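Long-range contacts in putative Lipoprotein (Shewanella oneidensis, PDB 3U24), which is of unknown function but binds zinc and calcium ions and, as a DUF885 member of the Peptidase_MA clan, may be related to metallopeptidases: residues 54-59 and 146-151; 120-125 and 154-159; 170-175 and 226-231. All blocks are in the same frame, centred on the assembly; numbering follows the deposited sequence.

Contact 1 of 3, residues 54-59 and 146-151; sequences GYLEIP and LARMEN. With EDO (1,2-ethanediol), chain Y; EDO (1,2-ethanediol), chain P.
Leu-56 lies across the side chain of Arg-148, the two crossing at about a right angle. Its CB rests on Arg-148 CG at 4.0 Å. CG of Leu-56 stands anti to its backbone N (chi1 179°), and the two methyls beyond it meet different parts of the partner. CD1 of Leu-56 comes to Arg-148 NH2 at 4.0 Å, on a line oblique to the guanidinium plane. CD2 of Leu-56 sits 3.7 Å from Arg-148 O.

The Arg-148 chain is extended from CG to NE, and the guanidinium beyond it lies beside Leu-56 CD1. NH1 donates to a water, 2.9 Å away at the guanidinium edge and in its plane. The same water donates to Tyr-55 O, so it bridges the two segments. NH1 also bonds Asp-53 O, and NH2 bonds Thr-42 OG1 and a 1,2-ethanediol. Several bonds therefore fix the rotation of this buried group. Glu-57 OE1 stands 4.4 Å from Arg-148 NH2, well out of the guanidinium plane. The two charges probably attract each other, but Glu-57 OE1 bonds Thr-42 OG1 instead.

The backbones are closest at Gly-54. Its O lies 3.4 Å from Arg-148 CA, a CA-H...O contact. There is little room beside Ala-147 CB at Gly-54. At the other end, Ile-58 CD1 touches Asn-151 CG at 4.2 Å, and these side chains also cross at about a right angle.

The contact lays the loop between helices 41-47 and 61-79 on residues 146-151, which lead out of helix 138-148. Helix 124-131 packs on Arg-148 through Phe-127 and Ile-130. Leu-56 and Ile-58 also reach helix 152-162, and Met-149, a selenomethionine, packs on helix 200-234.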
ATOM      1  N   GLY A  54       3.784  -9.560  25.223  1.00 25.29           N
ATOM      2  CA  GLY A  54       4.386  -8.896  26.354  1.00 25.90           C
ATOM      3  C   GLY A  54       5.828  -8.442  26.201  1.00 27.07           C
ATOM      4  O   GLY A  54       6.381  -7.830  27.116  1.00 26.32           O
ATOM      5  N   TYR A  55       6.433  -8.741  25.060  1.00 28.94           N
ATOM      6  CA  TYR A  55       7.848  -8.493  24.832  1.00 29.22           C
ATOM      7  C   TYR A  55       8.005  -7.339  23.879  1.00 27.40           C
ATOM      8  O   TYR A  55       7.601  -7.424  22.734  1.00 26.77           O
ATOM      9  CB  TYR A  55       8.490  -9.724  24.205  1.00 33.56           C
ATOM     10  CG  TYR A  55       9.975  -9.572  24.042  1.00 37.38           C
ATOM     11  CD1 TYR A  55      10.813  -9.743  25.130  1.00 41.70           C
ATOM     12  CD2 TYR A  55      10.542  -9.208  22.823  1.00 39.95           C
ATOM     13  CE1 TYR A  55      12.184  -9.583  25.016  1.00 45.05           C
ATOM     14  CE2 TYR A  55      11.920  -9.045  22.691  1.00 42.24           C
ATOM     15  CZ  TYR A  55      12.725  -9.238  23.800  1.00 44.93           C
ATOM     16  OH  TYR A  55      14.071  -9.086  23.732  1.00 50.71           O
ATOM     17  N   LEU A  56       8.580  -6.244  24.347  1.00 26.27           N
ATOM     18  CA  LEU A  56       8.857  -5.091  23.500  1.00 25.45           C
ATOM     19  C   LEU A  56      10.307  -5.167  23.091  1.00 25.86           C
ATOM     20  O   LEU A  56      11.176  -5.086  23.937  1.00 25.36           O
ATOM     21  CB  LEU A  56       8.620  -3.798  24.267  1.00 25.07           C
ATOM     22  CG  LEU A  56       8.882  -2.473  23.564  1.00 23.80           C
ATOM     23  CD1 LEU A  56       7.967  -2.285  22.371  1.00 23.12           C
ATOM     24  CD2 LEU A  56       8.750  -1.331  24.568  1.00 23.46           C
ATOM     25  N   GLU A  57      10.564  -5.312  21.794  1.00 26.02           N
ATOM     26  CA  GLU A  57      11.946  -5.345  21.296  1.00 27.25           C
ATOM     27  C   GLU A  57      12.567  -3.973  21.472  1.00 25.88           C
ATOM     28  O   GLU A  57      11.924  -2.974  21.206  1.00 26.65           O
ATOM     29  CB  GLU A  57      12.013  -5.739  19.815  1.00 27.76           C
ATOM     30  CG  GLU A  57      11.300  -7.057  19.497  1.00 29.69           C
ATOM     31  CD  GLU A  57       9.889  -6.865  18.895  1.00 30.61           C
ATOM     32  OE1 GLU A  57       9.120  -5.995  19.387  1.00 32.43           O
ATOM     33  OE2 GLU A  57       9.546  -7.587  17.932  1.00 30.20           O
ATOM     34  N   ILE A  58      13.784  -3.926  21.986  1.00 25.79           N
ATOM     35  CA  ILE A  58      14.505  -2.674  22.148  1.00 25.88           C
ATOM     36  C   ILE A  58      15.330  -2.521  20.877  1.00 26.09           C
ATOM     37  O   ILE A  58      16.130  -3.403  20.523  1.00 26.44           O
ATOM     38  CB  ILE A  58      15.385  -2.678  23.402  1.00 26.70           C
ATOM     39  CG1 ILE A  58      14.504  -2.793  24.656  1.00 27.84           C
ATOM     40  CG2 ILE A  58      16.214  -1.384  23.498  1.00 25.53           C
ATOM     41  CD1 ILE A  58      15.172  -3.482  25.831  1.00 28.38           C
ATOM     42  N   PRO A  59      15.113  -1.434  20.142  1.00 25.89           N
ATOM     43  CA  PRO A  59      15.774  -1.323  18.832  1.00 25.99           C
ATOM     44  C   PRO A  59      17.164  -0.729  18.993  1.00 25.76           C
ATOM     45  O   PRO A  59      17.404   0.383  18.613  1.00 26.38           O
ATOM     46  CB  PRO A  59      14.835  -0.394  18.069  1.00 25.95           C
ATOM     47  CG  PRO A  59      14.279   0.503  19.142  1.00 25.83           C
ATOM     48  CD  PRO A  59      14.294  -0.253  20.446  1.00 25.79           C
ATOM     49  N   LEU A 146       0.637  -4.873  30.428  1.00 20.20           N
ATOM     50  CA  LEU A 146       1.376  -4.731  31.677  1.00 20.92           C
ATOM     51  C   LEU A 146       2.871  -5.065  31.446  1.00 20.60           C
ATOM     52  O   LEU A 146       3.716  -4.252  31.773  1.00 20.12           O
ATOM     53  CB  LEU A 146       0.753  -5.575  32.817  1.00 21.38           C
ATOM     54  CG  LEU A 146       1.371  -5.581  34.219  1.00 21.87           C
ATOM     55  CD1 LEU A 146       1.416  -4.164  34.782  1.00 22.50           C
ATOM     56  CD2 LEU A 146       0.554  -6.498  35.117  1.00 22.30           C
ATOM     57  N   ALA A 147       3.160  -6.206  30.801  1.00 20.20           N
ATOM     58  CA  ALA A 147       4.529  -6.662  30.565  1.00 20.09           C
ATOM     59  C   ALA A 147       5.220  -5.802  29.513  1.00 19.72           C
ATOM     60  O   ALA A 147       6.412  -5.464  29.637  1.00 20.09           O
ATOM     61  CB  ALA A 147       4.570  -8.177  30.174  1.00 19.43           C
ATOM     62  N   ARG A 148       4.484  -5.423  28.477  1.00 19.58           N
ATOM     63  CA  ARG A 148       5.082  -4.669  27.372  1.00 19.40           C
ATOM     64  C   ARG A 148       5.531  -3.250  27.770  1.00 20.07           C
ATOM     65  O   ARG A 148       6.407  -2.662  27.135  1.00 19.40           O
ATOM     66  CB  ARG A 148       4.104  -4.649  26.183  1.00 19.01           C
ATOM     67  CG  ARG A 148       4.665  -4.186  24.838  1.00 18.35           C
ATOM     68  CD  ARG A 148       3.569  -4.062  23.767  1.00 17.93           C
ATOM     69  NE  ARG A 148       4.144  -3.767  22.462  1.00 17.55           N
ATOM     70  CZ  ARG A 148       4.597  -4.706  21.629  1.00 17.77           C
ATOM     71  NH1 ARG A 148       4.486  -6.017  21.937  1.00 17.66           N
ATOM     72  NH2 ARG A 148       5.148  -4.345  20.473  1.00 17.56           N
HETATM   73  N   MSE A 149       4.893  -2.685  28.796  1.00 21.09           N
HETATM   74  CA  MSE A 149       5.288  -1.369  29.311  1.00 22.39           C
HETATM   75  C   MSE A 149       6.678  -1.321  30.005  1.00 23.34           C
HETATM   76  O   MSE A 149       7.302  -0.238  30.043  1.00 22.63           O
HETATM   77  CB  MSE A 149       4.213  -0.796  30.258  1.00 22.52           C
HETATM   78  CG  MSE A 149       2.950  -0.340  29.543  1.00 22.32           C
HETATM   79 SE   MSE A 149       1.743   0.630  30.756  0.90 22.85          SE
HETATM   80  CE  MSE A 149       1.445  -0.824  32.043  1.00 22.78           C
ATOM     81  N   GLU A 150       7.146  -2.475  30.505  1.00 25.97           N
ATOM     82  CA  GLU A 150       8.388  -2.575  31.295  1.00 28.40           C
ATOM     83  C   GLU A 150       9.494  -1.788  30.662  1.00 26.33           C
ATOM     84  O   GLU A 150      10.070  -0.919  31.308  1.00 26.45           O
ATOM     85  CB  GLU A 150       8.903  -4.015  31.423  1.00 34.00           C
ATOM     86  CG  GLU A 150       8.412  -4.806  32.643  1.00 42.23           C
ATOM     87  CD  GLU A 150       8.740  -6.320  32.590  1.00 47.85           C
ATOM     88  OE1 GLU A 150       8.080  -7.072  31.786  1.00 47.54           O
ATOM     89  OE2 GLU A 150       9.640  -6.746  33.379  1.00 55.09           O
ATOM     90  N   ASN A 151       9.751  -2.068  29.390  1.00 25.06           N
ATOM     91  CA  ASN A 151      10.896  -1.484  28.668  1.00 25.06           C
ATOM     92  C   ASN A 151      10.655  -0.247  27.801  1.00 22.37           C
ATOM     93  O   ASN A 151      11.492   0.101  26.986  1.00 21.97           O
ATOM     94  CB  ASN A 151      11.632  -2.597  27.901  1.00 26.32           C
ATOM     95  CG  ASN A 151      12.331  -3.549  28.871  1.00 29.27           C
ATOM     96  OD1 ASN A 151      12.927  -3.085  29.856  1.00 33.87           O
ATOM     97  ND2 ASN A 151      12.158  -4.841  28.692  1.00 29.41           N
TER
HETATM   98  C1  EDO Y 610      13.380  -1.518  32.401  1.00 40.65           C
HETATM   99  O1  EDO Y 610      12.030  -1.148  32.744  1.00 33.38           O
HETATM  100  C2  EDO Y 610      14.080  -0.634  31.345  1.00 42.31           C
HETATM  101  O2  EDO Y 610      13.240   0.370  30.722  1.00 42.77           O
HETATM  102  C1  EDO P 600       5.704  -1.072  17.394  1.00 37.05           C
HETATM  103  O1  EDO P 600       4.953   0.025  17.943  1.00 32.15           O
HETATM  104  C2  EDO P 600       7.033  -1.326  18.135  1.00 36.58           C
HETATM  105  O2  EDO P 600       6.749  -1.929  19.397  1.00 32.92           O
HETATM  106  O   HOH W   1       5.755  -8.347  20.722  1.00 19.86           O

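Contact 2 of 3, residues 120-125 and 154-159; sequences SYNVAG and AYYAAA. With EDO (1,2-ethanediol), chain P; EDO (1,2-ethanediol), chain S; EDO (1,2-ethanediol), chain Y.
The entry into helix 124-131 is held here against the side of helix 152-162. Asn-122 caps the entry: its OD1 accepts from Ala-124 N at 2.9 Å, with the donor above the carbonyl plane. Two tyrosine hydroxyls grip the same turn from the other helix. Tyr-155 OH accepts from Asn-122 N at 3.0 Å, in a bond bent to 141°. Tyr-156 OH accepts from Val-123 N at 3.1 Å, nearly straight at 169°. Successive backbone N-H groups are thus satisfied by successive tyrosines.

Val-123 touches both phenols. Its CG1 lies over one face of the Tyr-155 ring, 3.6 Å from the centroid, as a CH-pi contact. CG2 of Val-123 touches Tyr-156 OH at 3.6 Å. Tyr-155 CD1 in turn lies over the centre of the Tyr-156 ring, 3.8 Å above its plane. CG of Tyr-155 is anti to the backbone N (chi1 179°), and the ring starts out from there toward the turn. Its ring edge meets Tyr-121 C in plane. A leucine in place of Tyr-155 would probably leave Asn-122 N without its acceptor and Val-123 CG1 without a ring face to lie on.

Further along helix 152-162, Ala-159 CB sits over one face of the Tyr-121 ring, 3.9 Å from the centroid. The Tyr-121 hydroxyl is hydrogen-bonded to Trp-114 O and Asn-162 ND2.

Helix 168-179 supplies Asn-178, which bonds both Tyr-156 OH and Tyr-121 O. Helix 200-234 covers Tyr-156 and Ala-159 with Ile-217 and His-220, and Pro-59 of the loop before helix 61-79 packs on Tyr-121 and Tyr-155.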
ATOM      1  N   SER A 120      10.418   6.078  12.968  1.00 21.74           N
ATOM      2  CA  SER A 120      10.403   4.622  13.138  1.00 22.19           C
ATOM      3  C   SER A 120      10.457   4.169  14.649  1.00 22.67           C
ATOM      4  O   SER A 120      10.234   2.992  14.956  1.00 23.41           O
ATOM      5  CB  SER A 120      11.509   3.988  12.278  1.00 22.94           C
ATOM      6  OG  SER A 120      12.784   4.510  12.569  1.00 22.28           O
ATOM      7  N   TYR A 121      10.660   5.113  15.577  1.00 21.90           N
ATOM      8  CA  TYR A 121      10.630   4.832  16.992  1.00 21.68           C
ATOM      9  C   TYR A 121       9.354   5.357  17.637  1.00 21.37           C
ATOM     10  O   TYR A 121       9.192   6.558  17.915  1.00 22.36           O
ATOM     11  CB  TYR A 121      11.852   5.427  17.661  1.00 22.35           C
ATOM     12  CG  TYR A 121      13.135   4.946  17.038  1.00 22.75           C
ATOM     13  CD1 TYR A 121      13.690   3.752  17.429  1.00 23.83           C
ATOM     14  CD2 TYR A 121      13.761   5.653  16.034  1.00 22.61           C
ATOM     15  CE1 TYR A 121      14.845   3.286  16.867  1.00 24.46           C
ATOM     16  CE2 TYR A 121      14.931   5.205  15.472  1.00 23.43           C
ATOM     17  CZ  TYR A 121      15.482   4.025  15.910  1.00 24.12           C
ATOM     18  OH  TYR A 121      16.650   3.517  15.388  1.00 25.78           O
ATOM     19  N   ASN A 122       8.435   4.443  17.884  1.00 20.82           N
ATOM     20  CA  ASN A 122       7.120   4.781  18.471  1.00 21.00           C
ATOM     21  C   ASN A 122       6.474   3.501  19.001  1.00 19.84           C
ATOM     22  O   ASN A 122       6.248   2.559  18.243  1.00 19.46           O
ATOM     23  CB  ASN A 122       6.211   5.431  17.408  1.00 21.10           C
ATOM     24  CG  ASN A 122       4.905   6.009  17.989  1.00 22.03           C
ATOM     25  OD1 ASN A 122       4.461   5.666  19.114  1.00 21.96           O
ATOM     26  ND2 ASN A 122       4.273   6.907  17.205  1.00 22.10           N
ATOM     27  N   VAL A 123       6.204   3.452  20.296  1.00 19.60           N
ATOM     28  CA  VAL A 123       5.608   2.206  20.864  1.00 19.92           C
ATOM     29  C   VAL A 123       4.079   2.082  20.641  1.00 20.10           C
ATOM     30  O   VAL A 123       3.507   1.015  20.850  1.00 20.98           O
ATOM     31  CB  VAL A 123       5.951   2.060  22.365  1.00 19.57           C
ATOM     32  CG1 VAL A 123       7.462   2.123  22.550  1.00 19.21           C
ATOM     33  CG2 VAL A 123       5.255   3.153  23.185  1.00 19.74           C
ATOM     34  N   ALA A 124       3.438   3.146  20.190  1.00 20.23           N
ATOM     35  CA  ALA A 124       1.966   3.241  20.236  1.00 20.96           C
ATOM     36  C   ALA A 124       1.303   2.113  19.433  1.00 20.98           C
ATOM     37  O   ALA A 124       0.372   1.435  19.931  1.00 21.68           O
ATOM     38  CB  ALA A 124       1.494   4.629  19.748  1.00 20.30           C
ATOM     39  N   GLY A 125       1.830   1.887  18.228  1.00 20.64           N
ATOM     40  CA  GLY A 125       1.336   0.908  17.279  1.00 20.20           C
ATOM     41  C   GLY A 125       1.168  -0.500  17.843  1.00 20.64           C
ATOM     42  O   GLY A 125       0.111  -1.131  17.697  1.00 21.09           O
ATOM     43  N   ALA A 154      13.577   2.191  28.089  1.00 21.83           N
ATOM     44  CA  ALA A 154      14.743   1.641  27.347  1.00 21.53           C
ATOM     45  C   ALA A 154      14.595   1.790  25.841  1.00 20.09           C
ATOM     46  O   ALA A 154      15.543   2.029  25.140  1.00 19.19           O
ATOM     47  CB  ALA A 154      14.961   0.182  27.687  1.00 21.44           C
ATOM     48  N   TYR A 155      13.377   1.581  25.365  1.00 20.14           N
ATOM     49  CA  TYR A 155      13.057   1.695  23.953  1.00 19.18           C
ATOM     50  C   TYR A 155      13.414   3.091  23.473  1.00 19.06           C
ATOM     51  O   TYR A 155      14.053   3.214  22.488  1.00 18.27           O
ATOM     52  CB  TYR A 155      11.561   1.425  23.743  1.00 19.29           C
ATOM     53  CG  TYR A 155      11.093   1.536  22.327  1.00 18.61           C
ATOM     54  CD1 TYR A 155      10.766   2.767  21.783  1.00 19.00           C
ATOM     55  CD2 TYR A 155      10.997   0.421  21.524  1.00 18.82           C
ATOM     56  CE1 TYR A 155      10.329   2.877  20.453  1.00 19.06           C
ATOM     57  CE2 TYR A 155      10.567   0.504  20.174  1.00 18.86           C
ATOM     58  CZ  TYR A 155      10.233   1.735  19.652  1.00 19.32           C
ATOM     59  OH  TYR A 155       9.798   1.843  18.339  1.00 20.76           O
ATOM     60  N   TYR A 156      12.979   4.137  24.176  1.00 19.56           N
ATOM     61  CA  TYR A 156      13.254   5.484  23.721  1.00 20.26           C
ATOM     62  C   TYR A 156      14.717   5.948  23.994  1.00 20.76           C
ATOM     63  O   TYR A 156      15.250   6.739  23.205  1.00 20.38           O
ATOM     64  CB  TYR A 156      12.211   6.476  24.267  1.00 20.54           C
ATOM     65  CG  TYR A 156      10.817   6.330  23.636  1.00 20.16           C
ATOM     66  CD1 TYR A 156      10.587   6.738  22.345  1.00 19.81           C
ATOM     67  CD2 TYR A 156       9.749   5.791  24.348  1.00 20.41           C
ATOM     68  CE1 TYR A 156       9.345   6.591  21.751  1.00 19.46           C
ATOM     69  CE2 TYR A 156       8.485   5.650  23.771  1.00 20.15           C
ATOM     70  CZ  TYR A 156       8.309   6.043  22.455  1.00 19.84           C
ATOM     71  OH  TYR A 156       7.078   5.965  21.853  1.00 19.96           O
ATOM     72  N   ALA A 157      15.335   5.479  25.083  1.00 20.56           N
ATOM     73  CA  ALA A 157      16.807   5.641  25.252  1.00 21.55           C
ATOM     74  C   ALA A 157      17.575   5.060  24.050  1.00 21.49           C
ATOM     75  O   ALA A 157      18.508   5.699  23.562  1.00 21.40           O
ATOM     76  CB  ALA A 157      17.339   5.021  26.574  1.00 21.01           C
ATOM     77  N   ALA A 158      17.186   3.861  23.598  1.00 21.23           N
ATOM     78  CA  ALA A 158      17.783   3.244  22.408  1.00 21.69           C
ATOM     79  C   ALA A 158      17.574   4.128  21.149  1.00 21.67           C
ATOM     80  O   ALA A 158      18.478   4.309  20.306  1.00 21.38           O
ATOM     81  CB  ALA A 158      17.206   1.826  22.170  1.00 20.76           C
ATOM     82  N   ALA A 159      16.381   4.685  21.047  1.00 21.47           N
ATOM     83  CA  ALA A 159      16.044   5.536  19.919  1.00 21.93           C
ATOM     84  C   ALA A 159      17.024   6.705  19.878  1.00 22.59           C
ATOM     85  O   ALA A 159      17.611   6.972  18.850  1.00 22.09           O
ATOM     86  CB  ALA A 159      14.614   6.063  20.046  1.00 22.01           C
TER
HETATM   87  C1  EDO P 600       5.704  -1.072  17.394  1.00 37.05           C
HETATM   88  O1  EDO P 600       4.953   0.025  17.943  1.00 32.15           O
HETATM   89  C2  EDO P 600       7.033  -1.326  18.135  1.00 36.58           C
HETATM   90  O2  EDO P 600       6.749  -1.929  19.397  1.00 32.92           O
HETATM   91  C1  EDO S 603       6.997   1.371  13.861  1.00 52.05           C
HETATM   92  O1  EDO S 603       7.161   1.349  15.294  1.00 53.52           O
HETATM   93  C2  EDO S 603       6.941   2.811  13.323  1.00 47.10           C
HETATM   94  O2  EDO S 603       5.784   3.543  13.759  1.00 40.58           O
HETATM   95  C1  EDO Y 610      13.380  -1.518  32.401  1.00 40.65           C
HETATM   96  O1  EDO Y 610      12.030  -1.148  32.744  1.00 33.38           O
HETATM   97  C2  EDO Y 610      14.080  -0.634  31.345  1.00 42.31           C
HETATM   98  O2  EDO Y 610      13.240   0.370  30.722  1.00 42.77           O

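Contact 3 of 3, residues 170-175 and 226-231; sequences HTELAV and AQVSQL. With ACY (acetic acid), chain Q.
Thr-171 and Val-228 form the close part of this contact between helices 168-179 and 200-234. The segments run nearly antiparallel, at 155° between their directions, with axes 9.5 Å apart. Thr-171 CG2 is anti to the backbone N (chi1 for OG1 is -49°), which turns this methyl to the other helix. It meets Val-228 CG2 at 3.8 Å as the two side chains slide past each other in opposite directions. Val-228 CG2 also touches Val-175 CG2 at 3.9 Å. That one methyl therefore bears on residues a turn apart on helix 168-179.

At the hydroxyl branch of Thr-171, Leu-231 approaches tip to tip. Leu-231 CD1 stops 3.5 Å from Thr-171 OG1. The hydroxyl is not left without a polar partner there, because it bonds Thr-167 O one turn back in its own chain. Pro-166 and Pro-118 pack on the same threonine.

Packing is looser at the two flanks: Glu-172 on one, Gln-227 on the other. The Glu-172 side chain comes to Val-228 through its CG, 4.4 Å from Val-228 CG1. Gln-227 adds just its CB, 4.1 Å from Thr-171 CG2. Its chain then bends at chi2 (-75°), and its amide leads away from the other helix.

Of the 198 Å² buried here, Val-228 and Thr-171 give the most. The threonine hydroxyl at this interface is satisfied by Thr-167 O in its own chain. What passes between these two segments is therefore apolar packing.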
ATOM      1  N   HIS A 170      11.095  13.693   8.929  1.00 21.80           N
ATOM      2  CA  HIS A 170      10.745  12.495   9.689  1.00 21.43           C
ATOM      3  C   HIS A 170      10.765  12.800  11.158  1.00 21.42           C
ATOM      4  O   HIS A 170      10.045  12.152  11.940  1.00 21.09           O
ATOM      5  CB  HIS A 170      11.655  11.306   9.313  1.00 21.53           C
ATOM      6  CG  HIS A 170      11.470  10.832   7.880  1.00 21.69           C
ATOM      7  ND1 HIS A 170      12.112  11.392   6.845  1.00 21.42           N
ATOM      8  CD2 HIS A 170      10.613   9.857   7.327  1.00 22.28           C
ATOM      9  CE1 HIS A 170      11.745  10.791   5.688  1.00 21.87           C
ATOM     10  NE2 HIS A 170      10.819   9.859   5.974  1.00 22.24           N
ATOM     11  N   THR A 171      11.569  13.783  11.562  1.00 21.10           N
ATOM     12  CA  THR A 171      11.605  14.161  12.968  1.00 21.62           C
ATOM     13  C   THR A 171      10.282  14.840  13.357  1.00 22.68           C
ATOM     14  O   THR A 171       9.765  14.611  14.463  1.00 21.70           O
ATOM     15  CB  THR A 171      12.814  15.046  13.320  1.00 21.74           C
ATOM     16  OG1 THR A 171      14.034  14.471  12.799  1.00 20.81           O
ATOM     17  CG2 THR A 171      12.942  15.221  14.831  1.00 21.70           C
ATOM     18  N   GLU A 172       9.706  15.596  12.418  1.00 23.42           N
ATOM     19  CA  GLU A 172       8.471  16.303  12.662  1.00 24.45           C
ATOM     20  C   GLU A 172       7.377  15.271  12.741  1.00 22.66           C
ATOM     21  O   GLU A 172       6.482  15.354  13.555  1.00 21.69           O
ATOM     22  CB  GLU A 172       8.143  17.289  11.511  1.00 26.84           C
ATOM     23  CG  GLU A 172       8.966  18.577  11.498  1.00 29.05           C
ATOM     24  CD  GLU A 172       8.800  19.465  10.231  1.00 31.50           C
ATOM     25  OE1 GLU A 172       8.603  18.980   9.060  1.00 32.08           O
ATOM     26  OE2 GLU A 172       8.943  20.699  10.408  1.00 35.91           O
ATOM     27  N   LEU A 173       7.446  14.306  11.862  1.00 21.53           N
ATOM     28  CA  LEU A 173       6.463  13.233  11.901  1.00 21.94           C
ATOM     29  C   LEU A 173       6.544  12.467  13.263  1.00 21.75           C
ATOM     30  O   LEU A 173       5.524  12.200  13.898  1.00 21.53           O
ATOM     31  CB  LEU A 173       6.617  12.321  10.703  1.00 21.03           C
ATOM     32  CG  LEU A 173       5.580  11.201  10.570  1.00 21.99           C
ATOM     33  CD1 LEU A 173       4.118  11.709  10.438  1.00 20.75           C
ATOM     34  CD2 LEU A 173       5.981  10.252   9.431  1.00 20.38           C
ATOM     35  N   ALA A 174       7.757  12.185  13.703  1.00 21.06           N
ATOM     36  CA  ALA A 174       7.974  11.530  14.999  1.00 22.04           C
ATOM     37  C   ALA A 174       7.262  12.270  16.136  1.00 22.18           C
ATOM     38  O   ALA A 174       6.657  11.643  17.005  1.00 21.14           O
ATOM     39  CB  ALA A 174       9.466  11.405  15.300  1.00 20.41           C
ATOM     40  N   VAL A 175       7.352  13.597  16.127  1.00 23.41           N
ATOM     41  CA  VAL A 175       6.759  14.402  17.215  1.00 24.47           C
ATOM     42  C   VAL A 175       5.225  14.185  17.244  1.00 25.89           C
ATOM     43  O   VAL A 175       4.629  13.842  18.270  1.00 26.33           O
ATOM     44  CB  VAL A 175       7.028  15.901  17.057  1.00 24.21           C
ATOM     45  CG1 VAL A 175       6.183  16.701  18.081  1.00 24.05           C
ATOM     46  CG2 VAL A 175       8.514  16.207  17.157  1.00 23.59           C
ATOM     47  N   ALA A 226      13.223  19.482  20.851  1.00 25.39           N
ATOM     48  CA  ALA A 226      14.524  20.133  20.838  1.00 25.73           C
ATOM     49  C   ALA A 226      15.257  19.794  19.524  1.00 25.54           C
ATOM     50  O   ALA A 226      15.908  20.670  18.925  1.00 25.87           O
ATOM     51  CB  ALA A 226      15.372  19.784  22.084  1.00 24.79           C
ATOM     52  N   GLN A 227      15.131  18.567  19.037  1.00 25.67           N
ATOM     53  CA  GLN A 227      15.789  18.223  17.763  1.00 26.72           C
ATOM     54  C   GLN A 227      15.224  19.020  16.560  1.00 25.36           C
ATOM     55  O   GLN A 227      15.974  19.543  15.765  1.00 25.07           O
ATOM     56  CB  GLN A 227      15.757  16.723  17.476  1.00 27.85           C
ATOM     57  CG  GLN A 227      16.503  15.898  18.517  1.00 31.17           C
ATOM     58  CD  GLN A 227      18.008  16.013  18.353  1.00 34.55           C
ATOM     59  OE1 GLN A 227      18.563  15.740  17.265  1.00 43.14           O
ATOM     60  NE2 GLN A 227      18.669  16.402  19.393  1.00 33.54           N
ATOM     61  N   VAL A 228      13.911  19.079  16.424  1.00 24.80           N
ATOM     62  CA  VAL A 228      13.272  19.816  15.327  1.00 25.29           C
ATOM     63  C   VAL A 228      13.790  21.278  15.350  1.00 27.15           C
ATOM     64  O   VAL A 228      14.185  21.842  14.322  1.00 26.80           O
ATOM     65  CB  VAL A 228      11.717  19.861  15.512  1.00 25.37           C
ATOM     66  CG1 VAL A 228      11.047  20.880  14.584  1.00 23.95           C
ATOM     67  CG2 VAL A 228      11.117  18.468  15.368  1.00 23.62           C
ATOM     68  N   SER A 229      13.813  21.860  16.539  1.00 27.18           N
ATOM     69  CA  SER A 229      14.254  23.221  16.682  1.00 30.10           C
ATOM     70  C   SER A 229      15.722  23.401  16.192  1.00 31.81           C
ATOM     71  O   SER A 229      15.991  24.313  15.424  1.00 32.02           O
ATOM     72  CB  SER A 229      14.079  23.692  18.128  1.00 29.60           C
ATOM     73  OG  SER A 229      14.731  24.913  18.283  1.00 31.64           O
ATOM     74  N   GLN A 230      16.621  22.517  16.613  1.00 32.98           N
ATOM     75  CA  GLN A 230      18.016  22.509  16.185  1.00 35.29           C
ATOM     76  C   GLN A 230      18.129  22.285  14.653  1.00 31.73           C
ATOM     77  O   GLN A 230      18.921  22.947  13.990  1.00 28.89           O
ATOM     78  CB  GLN A 230      18.763  21.415  16.982  1.00 41.52           C
ATOM     79  CG  GLN A 230      20.288  21.250  16.802  1.00 51.16           C
ATOM     80  CD  GLN A 230      20.892  20.011  17.566  1.00 60.09           C
ATOM     81  OE1 GLN A 230      20.222  19.377  18.403  1.00 70.20           O
ATOM     82  NE2 GLN A 230      22.160  19.677  17.271  1.00 64.74           N
ATOM     83  N   LEU A 231      17.333  21.360  14.106  1.00 28.37           N
ATOM     84  CA  LEU A 231      17.367  21.061  12.668  1.00 27.50           C
ATOM     85  C   LEU A 231      16.901  22.271  11.842  1.00 28.99           C
ATOM     86  O   LEU A 231      17.469  22.570  10.793  1.00 28.98           O
ATOM     87  CB  LEU A 231      16.515  19.832  12.330  1.00 25.83           C
ATOM     88  CG  LEU A 231      17.011  18.474  12.885  1.00 25.39           C
ATOM     89  CD1 LEU A 231      15.927  17.394  12.815  1.00 23.24           C
ATOM     90  CD2 LEU A 231      18.329  18.027  12.222  1.00 24.40           C
TER
HETATM   91  C   ACY Q 601      11.328   5.604   5.181  1.00 42.68           C
HETATM   92  O   ACY Q 601      10.756   6.726   5.201  1.00 41.69           O
HETATM   93  OXT ACY Q 601      11.345   4.846   4.163  1.00 45.54           O
HETATM   94  CH3 ACY Q 601      11.971   5.112   6.434  1.00 37.79           C

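In the fold
Contacts 1 and 2 form one continuous patch, with centres 10 Å apart. Pro-59 CD packs on Tyr-155 CD2 at 3.5 Å, and Ile-58 CG2 on Ala-158 CB at 3.6 Å. Their segments alternate along the chain; loop 54-59 meets residues 146-151, helix 152-162 and, through Pro-59, Tyr-121. Two 1,2-ethanediol molecules, probably from the crystallisation liquor, touch both. Contact 3 lies farther along helix 200-234, its centre 15 Å from contact 2 and 25 Å from contact 1; it touches neither. Metal sites lie near contact 1: a bound calcium ion is about 5 Å from the Ile-58 side chain, and the side chain of the zinc ligand His-50 about 8 Å from that of Arg-148.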